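Local atomic coordinates of SAP-like pentraxin (Limulus polyphemus, PDB entry 3FLP), a protein that is a calcium-binding lectin of the pentraxin family that probably recognises sugars and assembles into doubly stacked rings of seven subunits. Residues I4-I9 / G186-G191; L34-R39 / L166-E171; C103-G108 / D170-T175; G161-L166 / I194-D199. All blocks are in the same frame, centred on the assembly; numbering follows the deposited sequence.

Contact 1. Residues I4-I9 / G186-G191; sequences IRDVKI and GIRPRG
In Arg5 a bend at chi3 (-64°) places NE off the line of an otherwise stretched chain, and the guanidinium beyond it meets the backbone of Arg188. Arg188 is bent at both chi2 and chi3, and presents its guanidinium to Asp6. Two polar links run between the short 3-10 turn that precedes strand 7-11 and the irregular loop 186-191. In the first, Arg5 NH1 donates to Arg188 O at 2.7 Å, with the N-H...O angle bent to 138°; the same NH1 lies 3.6 Å from Arg188 CB. The second is a salt bridge from Arg188 NH2 to Asp6 OD1, 3.0 Å long and nearly straight. The oxygen lies in the guanidinium plane, whereas the nitrogen comes to the carboxylate from above its plane. A water beside it accepts from Arg188 NH1 at 3.1 Å and stands 2.5 Å from Asp6 OD2, short enough to leave that link doubtful in detail. Arg190 reaches in with an extended chain, its NH2 poised over one face of the Arg5 guanidinium and 3.1 Å from Arg5 NH1, both being donors. Arg188 has a stronger ionic partner in Asp165 through NE, and Arg5 NE pairs with Asp3. Ile4 and Arg190 also pack on a second subunit. Three arginines thus crowd a surface contact, and the nearby carboxylates of Asp3, Asp6 and Asp165 would be expected to offset part of their mutual repulsion, while the carbonyl of Arg188 ties the Arg5 guanidinium to the loop.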
# COMPACT_ATOMS: atom_id res chain seq x y z
N ILE A 4 -4.24 -11.84 -26.58
CA ILE A 4 -3.97 -12.10 -27.98
C ILE A 4 -3.30 -13.46 -28.22
O ILE A 4 -3.40 -14.03 -29.31
CB ILE A 4 -3.09 -10.99 -28.57
CG1 ILE A 4 -3.54 -10.69 -30.00
CG2 ILE A 4 -1.61 -11.39 -28.53
CD1 ILE A 4 -2.92 -9.44 -30.58
N ARG A 5 -2.61 -13.97 -27.20
CA ARG A 5 -1.95 -15.26 -27.32
C ARG A 5 -2.93 -16.42 -27.37
O ARG A 5 -2.56 -17.53 -27.75
CB ARG A 5 -0.95 -15.45 -26.18
CG ARG A 5 0.36 -14.69 -26.39
CD ARG A 5 1.18 -14.52 -25.12
NE ARG A 5 0.46 -13.71 -24.13
CZ ARG A 5 0.99 -13.25 -23.00
NH1 ARG A 5 2.26 -13.50 -22.69
NH2 ARG A 5 0.24 -12.52 -22.18
N ASP A 6 -4.19 -16.17 -27.01
CA ASP A 6 -5.21 -17.21 -27.03
C ASP A 6 -6.05 -17.21 -28.31
O ASP A 6 -7.01 -17.98 -28.43
CB ASP A 6 -6.14 -17.10 -25.80
CG ASP A 6 -5.44 -17.47 -24.49
OD1 ASP A 6 -4.78 -18.53 -24.41
OD2 ASP A 6 -5.56 -16.69 -23.51
N VAL A 7 -5.73 -16.33 -29.26
CA VAL A 7 -6.46 -16.30 -30.53
C VAL A 7 -6.11 -17.61 -31.21
O VAL A 7 -4.98 -18.08 -31.12
CB VAL A 7 -6.01 -15.11 -31.42
CG1 VAL A 7 -6.49 -15.30 -32.87
CG2 VAL A 7 -6.56 -13.81 -30.86
N LYS A 8 -7.07 -18.22 -31.89
CA LYS A 8 -6.80 -19.47 -32.57
C LYS A 8 -7.26 -19.43 -34.02
O LYS A 8 -8.10 -18.61 -34.40
CB LYS A 8 -7.48 -20.64 -31.84
CG LYS A 8 -8.97 -20.76 -32.13
CD LYS A 8 -9.60 -21.98 -31.44
CE LYS A 8 -11.11 -22.00 -31.67
NZ LYS A 8 -11.75 -23.16 -31.00
N ILE A 9 -6.70 -20.32 -34.82
CA ILE A 9 -7.05 -20.43 -36.23
C ILE A 9 -7.49 -21.87 -36.46
O ILE A 9 -6.79 -22.80 -36.04
CB ILE A 9 -5.84 -20.14 -37.16
CG1 ILE A 9 -5.35 -18.70 -36.96
CG2 ILE A 9 -6.23 -20.40 -38.61
CD1 ILE A 9 -6.31 -17.64 -37.43
N GLY A 186 1.74 -19.97 -16.99
CA GLY A 186 3.11 -19.50 -16.86
C GLY A 186 3.27 -18.10 -17.43
O GLY A 186 2.30 -17.36 -17.55
N ILE A 187 4.49 -17.75 -17.80
CA ILE A 187 4.77 -16.43 -18.35
C ILE A 187 4.31 -16.29 -19.80
O ILE A 187 4.22 -15.18 -20.32
CB ILE A 187 6.27 -16.09 -18.26
CG1 ILE A 187 7.07 -17.07 -19.11
CG2 ILE A 187 6.73 -16.18 -16.80
CD1 ILE A 187 8.57 -16.84 -19.07
N ARG A 188 4.02 -17.42 -20.43
CA ARG A 188 3.57 -17.43 -21.82
C ARG A 188 4.48 -16.56 -22.70
O ARG A 188 4.08 -15.49 -23.18
CB ARG A 188 2.12 -16.96 -21.88
CG ARG A 188 1.17 -17.90 -21.12
CD ARG A 188 0.98 -19.21 -21.87
NE ARG A 188 0.17 -19.02 -23.08
CZ ARG A 188 -1.15 -18.92 -23.08
NH1 ARG A 188 -1.82 -18.99 -21.94
NH2 ARG A 188 -1.81 -18.73 -24.22
N PRO A 189 5.73 -17.01 -22.91
CA PRO A 189 6.79 -16.37 -23.70
C PRO A 189 6.41 -16.11 -25.15
O PRO A 189 5.55 -16.79 -25.71
CB PRO A 189 7.95 -17.36 -23.60
CG PRO A 189 7.73 -18.03 -22.30
CD PRO A 189 6.24 -18.26 -22.31
N ARG A 190 7.08 -15.14 -25.77
CA ARG A 190 6.86 -14.79 -27.17
C ARG A 190 8.15 -15.02 -27.94
O ARG A 190 9.21 -14.53 -27.55
CB ARG A 190 6.44 -13.33 -27.30
CG ARG A 190 5.24 -12.93 -26.46
CD ARG A 190 5.04 -11.43 -26.52
NE ARG A 190 3.90 -10.98 -25.74
CZ ARG A 190 3.83 -11.03 -24.41
NH1 ARG A 190 4.85 -11.51 -23.70
NH2 ARG A 190 2.74 -10.59 -23.79
N GLY A 191 8.08 -15.76 -29.04
CA GLY A 191 9.26 -16.02 -29.84
C GLY A 191 9.84 -14.74 -30.43
O GLY A 191 9.11 -13.78 -30.66
O HOH W 1 -4.55 -17.68 -21.41

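Contact 2. Residues L34-R39 / L166-E171; sequences LTVCQR and LQVWDE
Thr35 and Trp169 form a hydrogen-bonded antiparallel pair in a sheet of the pentraxin beta-sandwich, linked by Thr35 N to Trp169 O and Trp169 N to Thr35 O, each 3.0 Å. Two residues on, Cys37 and Gln167 repeat the pattern, the shorter bond being Gln167 N to Cys37 O at 2.8 Å. Between them lies the non-hydrogen-bonded pair Val36 and Val168, whose side chains stand side by side and point the same way. CG1 of Val36, anti to its backbone N (chi1 -180°), touches Leu166 CD1 at 3.8 Å, and Leu34 CD1 reaches Val168 CG1 at 3.7 Å. Phe51 of strand 48-55, in the facing sheet, packs on both valines, which places this side in the sandwich core. On the other side of the sheet, Thr35, Cys37 and Trp169 lie together, and Val181 of helix 175-182 touches both Cys37 and the indole. Cys37 is held in place by its disulfide to Cys103, its SG lying oblique to the Trp169 ring, 4.2 Å from CZ3. The indole is anchored farther out, with NE1 donating to Leu217 O of a neighbouring subunit. Just past the end of strand 161-169, Thr35 OG1 accepts from Leu173 N and donates to a lone pair of Glu171 O, in the plane of that carbonyl, at 2.6 Å.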
# COMPACT_ATOMS: atom_id res chain seq x y z
N LEU A 34 16.48 -23.46 -34.50
CA LEU A 34 15.09 -23.06 -34.53
C LEU A 34 14.24 -23.86 -33.55
O LEU A 34 14.37 -25.08 -33.45
CB LEU A 34 14.54 -23.22 -35.95
CG LEU A 34 13.34 -22.36 -36.34
CD1 LEU A 34 13.74 -20.89 -36.39
CD2 LEU A 34 12.85 -22.81 -37.72
N THR A 35 13.39 -23.16 -32.81
CA THR A 35 12.47 -23.81 -31.89
C THR A 35 11.07 -23.32 -32.26
O THR A 35 10.81 -22.11 -32.25
CB THR A 35 12.76 -23.45 -30.41
OG1 THR A 35 14.06 -23.93 -30.03
CG2 THR A 35 11.72 -24.10 -29.49
N VAL A 36 10.19 -24.25 -32.60
CA VAL A 36 8.83 -23.91 -32.97
C VAL A 36 7.88 -24.55 -31.95
O VAL A 36 7.83 -25.78 -31.82
CB VAL A 36 8.48 -24.42 -34.40
CG1 VAL A 36 7.04 -24.05 -34.76
CG2 VAL A 36 9.46 -23.83 -35.41
N CYS A 37 7.16 -23.71 -31.23
CA CYS A 37 6.22 -24.17 -30.21
C CYS A 37 4.82 -23.63 -30.55
O CYS A 37 4.69 -22.53 -31.07
CB CYS A 37 6.61 -23.62 -28.83
SG CYS A 37 7.93 -24.33 -27.78
N GLN A 38 3.79 -24.42 -30.25
CA GLN A 38 2.42 -23.98 -30.48
C GLN A 38 1.41 -24.93 -29.84
O GLN A 38 1.74 -26.06 -29.49
CB GLN A 38 2.09 -23.83 -31.98
CG GLN A 38 1.70 -25.11 -32.70
CD GLN A 38 2.88 -25.82 -33.31
OE1 GLN A 38 3.37 -25.42 -34.37
NE2 GLN A 38 3.36 -26.86 -32.65
N ARG A 39 0.18 -24.46 -29.68
CA ARG A 39 -0.88 -25.27 -29.11
C ARG A 39 -1.71 -25.78 -30.29
O ARG A 39 -2.09 -25.00 -31.17
CB ARG A 39 -1.72 -24.43 -28.15
CG ARG A 39 -0.93 -23.99 -26.91
CD ARG A 39 -1.56 -22.83 -26.13
NE ARG A 39 -0.57 -22.27 -25.22
CZ ARG A 39 -0.15 -22.87 -24.11
NH1 ARG A 39 -0.65 -24.05 -23.75
NH2 ARG A 39 0.82 -22.32 -23.38
N LEU A 166 1.45 -19.70 -31.48
CA LEU A 166 2.64 -20.12 -32.22
C LEU A 166 3.79 -19.18 -31.86
O LEU A 166 3.71 -17.97 -32.06
CB LEU A 166 2.39 -20.04 -33.73
CG LEU A 166 3.62 -20.18 -34.64
CD1 LEU A 166 4.19 -21.62 -34.55
CD2 LEU A 166 3.23 -19.84 -36.07
N GLN A 167 4.86 -19.75 -31.32
CA GLN A 167 6.03 -18.98 -30.92
C GLN A 167 7.28 -19.62 -31.51
O GLN A 167 7.51 -20.82 -31.33
CB GLN A 167 6.13 -18.94 -29.40
CG GLN A 167 4.85 -18.50 -28.67
CD GLN A 167 4.43 -17.07 -28.98
OE1 GLN A 167 5.22 -16.27 -29.49
NE2 GLN A 167 3.19 -16.74 -28.66
N VAL A 168 8.09 -18.82 -32.20
CA VAL A 168 9.31 -19.30 -32.84
C VAL A 168 10.55 -18.49 -32.44
O VAL A 168 10.54 -17.26 -32.51
CB VAL A 168 9.17 -19.24 -34.39
CG1 VAL A 168 10.43 -19.80 -35.07
CG2 VAL A 168 7.92 -20.02 -34.84
N TRP A 169 11.61 -19.20 -32.04
CA TRP A 169 12.88 -18.60 -31.63
C TRP A 169 13.98 -19.13 -32.55
O TRP A 169 13.89 -20.26 -33.03
CB TRP A 169 13.24 -19.02 -30.20
CG TRP A 169 12.41 -18.44 -29.10
CD1 TRP A 169 12.67 -17.31 -28.38
CD2 TRP A 169 11.21 -19.00 -28.55
NE1 TRP A 169 11.71 -17.13 -27.41
CE2 TRP A 169 10.80 -18.15 -27.49
CE3 TRP A 169 10.44 -20.13 -28.84
CZ2 TRP A 169 9.66 -18.41 -26.72
CZ3 TRP A 169 9.30 -20.39 -28.08
CH2 TRP A 169 8.92 -19.53 -27.03
N ASP A 170 15.02 -18.33 -32.78
CA ASP A 170 16.11 -18.79 -33.62
C ASP A 170 17.23 -19.35 -32.74
O ASP A 170 18.43 -19.17 -32.99
CB ASP A 170 16.62 -17.66 -34.53
CG ASP A 170 17.21 -16.50 -33.75
OD1 ASP A 170 16.93 -16.35 -32.55
OD2 ASP A 170 17.96 -15.71 -34.36
N GLU A 171 16.82 -20.03 -31.67
CA GLU A 171 17.73 -20.66 -30.72
C GLU A 171 17.16 -22.03 -30.40
O GLU A 171 16.00 -22.30 -30.68
CB GLU A 171 17.84 -19.83 -29.44
CG GLU A 171 18.55 -18.48 -29.63
CD GLU A 171 19.24 -17.99 -28.37
OE1 GLU A 171 19.87 -18.82 -27.68
OE2 GLU A 171 19.18 -16.78 -28.07

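Contact 3. Residues C103-G108 / D170-T175; sequences CHVWSG and DEALTT
Val105, on strand 100-107 of the pentraxin beta-sandwich, points toward Ala172 in the loop that carries the chain from strand 161-169 into helix 175-182. The valine is turned with CG1 anti to its backbone N (chi1 170°), and this methyl makes the apolar contact with Ala172 CB at 4.0 Å. Ala172 in turn points its CB back toward the strand, where it meets Val105 CG1 and also Ser107 CB, the latter again 4.0 Å away. The CB of Trp106, between these two, points away from the loop, and the nearest atom of that residue is its carbonyl oxygen, 4.1 Å from Ala172 CB. One methyl group is thus set against alternate residues of the strand, in a small van der Waals contact. Val178 of helix 175-182 packs on both Val105 and Leu173, so the helix meets strand and loop here. Thr174 is the N-cap of that helix, its side chain capping a backbone nitrogen just beyond the segment. The loop also lies at a subunit interface: Ala172 O accepts a hydrogen bond from Gln98 NE2 of a neighbouring subunit. Both methyls of Val105 face the carbonyl oxygen of Leu173, CG1 at 3.7 Å and CG2 at 4.0 Å.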
# COMPACT_ATOMS: atom_id res chain seq x y z
N CYS A 103 6.17 -28.85 -29.26
CA CYS A 103 7.31 -28.03 -29.58
C CYS A 103 8.41 -28.85 -30.25
O CYS A 103 8.68 -29.98 -29.85
CB CYS A 103 7.84 -27.35 -28.31
SG CYS A 103 8.84 -25.89 -28.72
N HIS A 104 9.01 -28.28 -31.29
CA HIS A 104 10.11 -28.91 -32.02
C HIS A 104 11.35 -28.07 -31.79
O HIS A 104 11.35 -26.86 -32.04
CB HIS A 104 9.83 -28.95 -33.52
CG HIS A 104 8.81 -29.97 -33.93
ND1 HIS A 104 7.48 -29.86 -33.59
CD2 HIS A 104 8.92 -31.08 -34.69
CE1 HIS A 104 6.81 -30.86 -34.13
NE2 HIS A 104 7.66 -31.62 -34.80
N VAL A 105 12.42 -28.70 -31.30
CA VAL A 105 13.68 -28.01 -31.04
C VAL A 105 14.74 -28.54 -32.00
O VAL A 105 15.02 -29.74 -32.03
CB VAL A 105 14.13 -28.26 -29.59
CG1 VAL A 105 15.55 -27.75 -29.38
CG2 VAL A 105 13.16 -27.57 -28.62
N TRP A 106 15.33 -27.65 -32.79
CA TRP A 106 16.35 -28.05 -33.75
C TRP A 106 17.61 -27.21 -33.67
O TRP A 106 17.54 -25.98 -33.60
CB TRP A 106 15.83 -27.96 -35.19
CG TRP A 106 16.92 -28.23 -36.20
CD1 TRP A 106 17.53 -29.43 -36.44
CD2 TRP A 106 17.56 -27.27 -37.05
NE1 TRP A 106 18.51 -29.27 -37.40
CE2 TRP A 106 18.55 -27.96 -37.79
CE3 TRP A 106 17.38 -25.90 -37.27
CZ2 TRP A 106 19.37 -27.33 -38.73
CZ3 TRP A 106 18.20 -25.26 -38.20
CH2 TRP A 106 19.18 -25.98 -38.92
N SER A 107 18.75 -27.88 -33.71
CA SER A 107 20.03 -27.19 -33.67
C SER A 107 20.92 -27.71 -34.78
O SER A 107 21.32 -28.87 -34.78
CB SER A 107 20.71 -27.43 -32.32
OG SER A 107 21.95 -26.76 -32.26
N GLY A 108 21.23 -26.84 -35.74
CA GLY A 108 22.09 -27.24 -36.83
C GLY A 108 23.54 -27.22 -36.39
O GLY A 108 24.41 -27.78 -37.07
N ASP A 170 15.02 -18.33 -32.78
CA ASP A 170 16.11 -18.79 -33.62
C ASP A 170 17.23 -19.35 -32.74
O ASP A 170 18.43 -19.17 -32.99
CB ASP A 170 16.62 -17.66 -34.53
CG ASP A 170 17.21 -16.50 -33.75
OD1 ASP A 170 16.93 -16.35 -32.55
OD2 ASP A 170 17.96 -15.71 -34.36
N GLU A 171 16.82 -20.03 -31.67
CA GLU A 171 17.73 -20.66 -30.72
C GLU A 171 17.16 -22.03 -30.40
O GLU A 171 16.00 -22.30 -30.68
CB GLU A 171 17.84 -19.83 -29.44
CG GLU A 171 18.55 -18.48 -29.63
CD GLU A 171 19.24 -17.99 -28.37
OE1 GLU A 171 19.87 -18.82 -27.68
OE2 GLU A 171 19.18 -16.78 -28.07
N ALA A 172 17.99 -22.90 -29.82
CA ALA A 172 17.55 -24.24 -29.44
C ALA A 172 17.25 -24.24 -27.95
O ALA A 172 18.14 -24.48 -27.13
CB ALA A 172 18.62 -25.26 -29.76
N LEU A 173 16.00 -23.97 -27.60
CA LEU A 173 15.56 -23.92 -26.21
C LEU A 173 15.86 -25.20 -25.43
O LEU A 173 15.83 -26.30 -25.98
CB LEU A 173 14.05 -23.61 -26.17
CG LEU A 173 13.64 -22.13 -26.08
CD1 LEU A 173 14.31 -21.32 -27.14
CD2 LEU A 173 12.12 -22.01 -26.18
N THR A 174 16.18 -25.04 -24.15
CA THR A 174 16.48 -26.19 -23.30
C THR A 174 15.19 -26.87 -22.85
O THR A 174 14.09 -26.33 -23.00
CB THR A 174 17.23 -25.78 -22.02
OG1 THR A 174 16.38 -24.94 -21.22
CG2 THR A 174 18.54 -25.02 -22.36
N THR A 175 15.33 -28.06 -22.29
CA THR A 175 14.21 -28.83 -21.79
C THR A 175 13.44 -28.01 -20.76
O THR A 175 12.21 -27.95 -20.80
CB THR A 175 14.71 -30.15 -21.17
OG1 THR A 175 15.13 -31.02 -22.22
CG2 THR A 175 13.62 -30.82 -20.35

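Contact 4. Residues G161-L166 / I194-D199; sequences GELSDL and ISWMED
A buried aromatic contact, in which the indole of Trp196 lies against the backbone from Ser164 to Leu166, joins strand 161-169 to the turn that follows the short strand 194-195. With CG anti to its backbone N (chi1 -168°), the indole lies against Asp165 and Leu166. The backbone N of Asp165 stands 3.2 Å above the ring plane toward the rim, close to CD1, and Ser164 C lies over the same face. Leu166 CB touches the benzene part of the indole, 3.7 Å from CE3, while Leu163 CD2 meets CH2 at 4.1 Å. Met197 SD sits over the opposite face toward the rim, 4.0 Å above the plane, so the ring is held between strand and turn. Beside it, Leu166 CD2 and Ile194 CG2 pack at 4.2 Å, and Phe24 of the other sheet touches both residues. The turn is braced by Ser195, whose N donates to Asp199 OD2 and OG to Glu198 OE1 at 2.7 Å. The indole NE1, the one polar atom of this side chain, is buried but satisfied by Val7 O on strand 7-11. Trp196 thus ties the turn to two neighbouring strands by one hydrogen bond and by packing on backbone and leucine side chains.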
# COMPACT_ATOMS: atom_id res chain seq x y z
N GLY A 161 -7.21 -28.91 -38.12
CA GLY A 161 -7.38 -28.83 -36.69
C GLY A 161 -7.33 -27.38 -36.27
O GLY A 161 -7.48 -26.48 -37.11
N GLU A 162 -7.13 -27.13 -34.98
CA GLU A 162 -7.07 -25.77 -34.48
C GLU A 162 -5.66 -25.50 -33.96
O GLU A 162 -5.01 -26.38 -33.39
CB GLU A 162 -8.12 -25.57 -33.38
CG GLU A 162 -9.54 -25.86 -33.89
CD GLU A 162 -10.61 -25.80 -32.82
OE1 GLU A 162 -10.28 -25.63 -31.62
OE2 GLU A 162 -11.80 -25.93 -33.16
N LEU A 163 -5.19 -24.27 -34.17
CA LEU A 163 -3.85 -23.90 -33.74
C LEU A 163 -3.83 -22.53 -33.09
O LEU A 163 -4.56 -21.62 -33.49
CB LEU A 163 -2.91 -23.93 -34.96
CG LEU A 163 -1.43 -23.63 -34.76
CD1 LEU A 163 -0.62 -24.33 -35.85
CD2 LEU A 163 -1.19 -22.13 -34.76
N SER A 164 -2.99 -22.38 -32.06
CA SER A 164 -2.86 -21.10 -31.39
C SER A 164 -1.53 -20.99 -30.65
O SER A 164 -0.82 -21.98 -30.48
CB SER A 164 -4.02 -20.86 -30.42
OG SER A 164 -3.75 -21.40 -29.16
N ASP A 165 -1.20 -19.76 -30.26
CA ASP A 165 0.02 -19.48 -29.50
C ASP A 165 1.30 -19.99 -30.19
O ASP A 165 2.14 -20.63 -29.55
CB ASP A 165 -0.11 -20.08 -28.10
CG ASP A 165 0.63 -19.28 -27.04
OD1 ASP A 165 1.41 -18.37 -27.38
OD2 ASP A 165 0.43 -19.59 -25.85
N LEU A 166 1.45 -19.70 -31.48
CA LEU A 166 2.64 -20.12 -32.22
C LEU A 166 3.79 -19.18 -31.86
O LEU A 166 3.71 -17.97 -32.06
CB LEU A 166 2.39 -20.04 -33.73
CG LEU A 166 3.62 -20.18 -34.64
CD1 LEU A 166 4.19 -21.62 -34.55
CD2 LEU A 166 3.23 -19.84 -36.07
N ILE A 194 9.08 -15.38 -34.59
CA ILE A 194 7.65 -15.25 -34.82
C ILE A 194 6.94 -15.23 -33.47
O ILE A 194 7.14 -16.12 -32.65
CB ILE A 194 7.06 -16.43 -35.64
CG1 ILE A 194 7.50 -16.34 -37.10
CG2 ILE A 194 5.53 -16.41 -35.57
CD1 ILE A 194 6.95 -17.46 -37.97
N SER A 195 6.14 -14.19 -33.25
CA SER A 195 5.37 -14.07 -32.02
C SER A 195 3.91 -14.06 -32.48
O SER A 195 3.51 -13.20 -33.25
CB SER A 195 5.71 -12.77 -31.29
OG SER A 195 4.89 -12.62 -30.14
N TRP A 196 3.14 -15.03 -32.00
CA TRP A 196 1.74 -15.17 -32.38
C TRP A 196 0.95 -13.86 -32.36
O TRP A 196 0.89 -13.17 -31.34
CB TRP A 196 1.05 -16.19 -31.48
CG TRP A 196 -0.31 -16.61 -31.97
CD1 TRP A 196 -1.46 -16.68 -31.23
CD2 TRP A 196 -0.64 -17.11 -33.27
NE1 TRP A 196 -2.49 -17.21 -31.99
CE2 TRP A 196 -2.01 -17.48 -33.24
CE3 TRP A 196 0.08 -17.29 -34.45
CZ2 TRP A 196 -2.66 -18.02 -34.36
CZ3 TRP A 196 -0.57 -17.83 -35.56
CH2 TRP A 196 -1.92 -18.18 -35.50
N MET A 197 0.34 -13.54 -33.49
CA MET A 197 -0.47 -12.34 -33.65
C MET A 197 0.31 -11.02 -33.60
O MET A 197 -0.29 -9.95 -33.57
CB MET A 197 -1.60 -12.33 -32.61
CG MET A 197 -2.53 -13.55 -32.66
SD MET A 197 -3.25 -13.87 -34.31
CE MET A 197 -4.47 -12.50 -34.44
N GLU A 198 1.63 -11.10 -33.58
CA GLU A 198 2.45 -9.88 -33.58
C GLU A 198 3.24 -9.82 -34.89
O GLU A 198 3.90 -8.82 -35.19
CB GLU A 198 3.42 -9.84 -32.39
CG GLU A 198 2.72 -9.80 -31.02
CD GLU A 198 3.65 -9.41 -29.88
OE1 GLU A 198 4.80 -9.89 -29.84
OE2 GLU A 198 3.22 -8.62 -29.00
N ASP A 199 3.19 -10.90 -35.66
CA ASP A 199 3.85 -10.98 -36.96
C ASP A 199 2.76 -11.28 -37.98
O ASP A 199 2.11 -12.33 -37.94
CB ASP A 199 4.93 -12.07 -36.93
CG ASP A 199 6.17 -11.64 -36.15
OD1 ASP A 199 6.88 -10.72 -36.63
OD2 ASP A 199 6.44 -12.21 -35.07

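In the fold
Contacts 1, 2 and 4 adjoin around strand 161-169. Contacts 1 and 4, with centres 7 Å apart, are joined by Trp196 NE1 to Val7 O at 2.8 Å and by a salt bridge from Arg188 NE to Asp165 OD2, also 2.8 Å. Contacts 2 and 4 share Leu166, and Val168 N probably donates a hydrogen bond to Ile194 O. Contacts 2 and 3 share Asp170 and Glu171 and are tied by the Cys37–Cys103 disulfide, whereas contact 3 lies about 18 Å, centre to centre, from contacts 1 and 4. The double calcium site is not part of any of them: side chains of Leu34 and Ile194 remain about 11 and 10 Å from that of the calcium ligand Gln146.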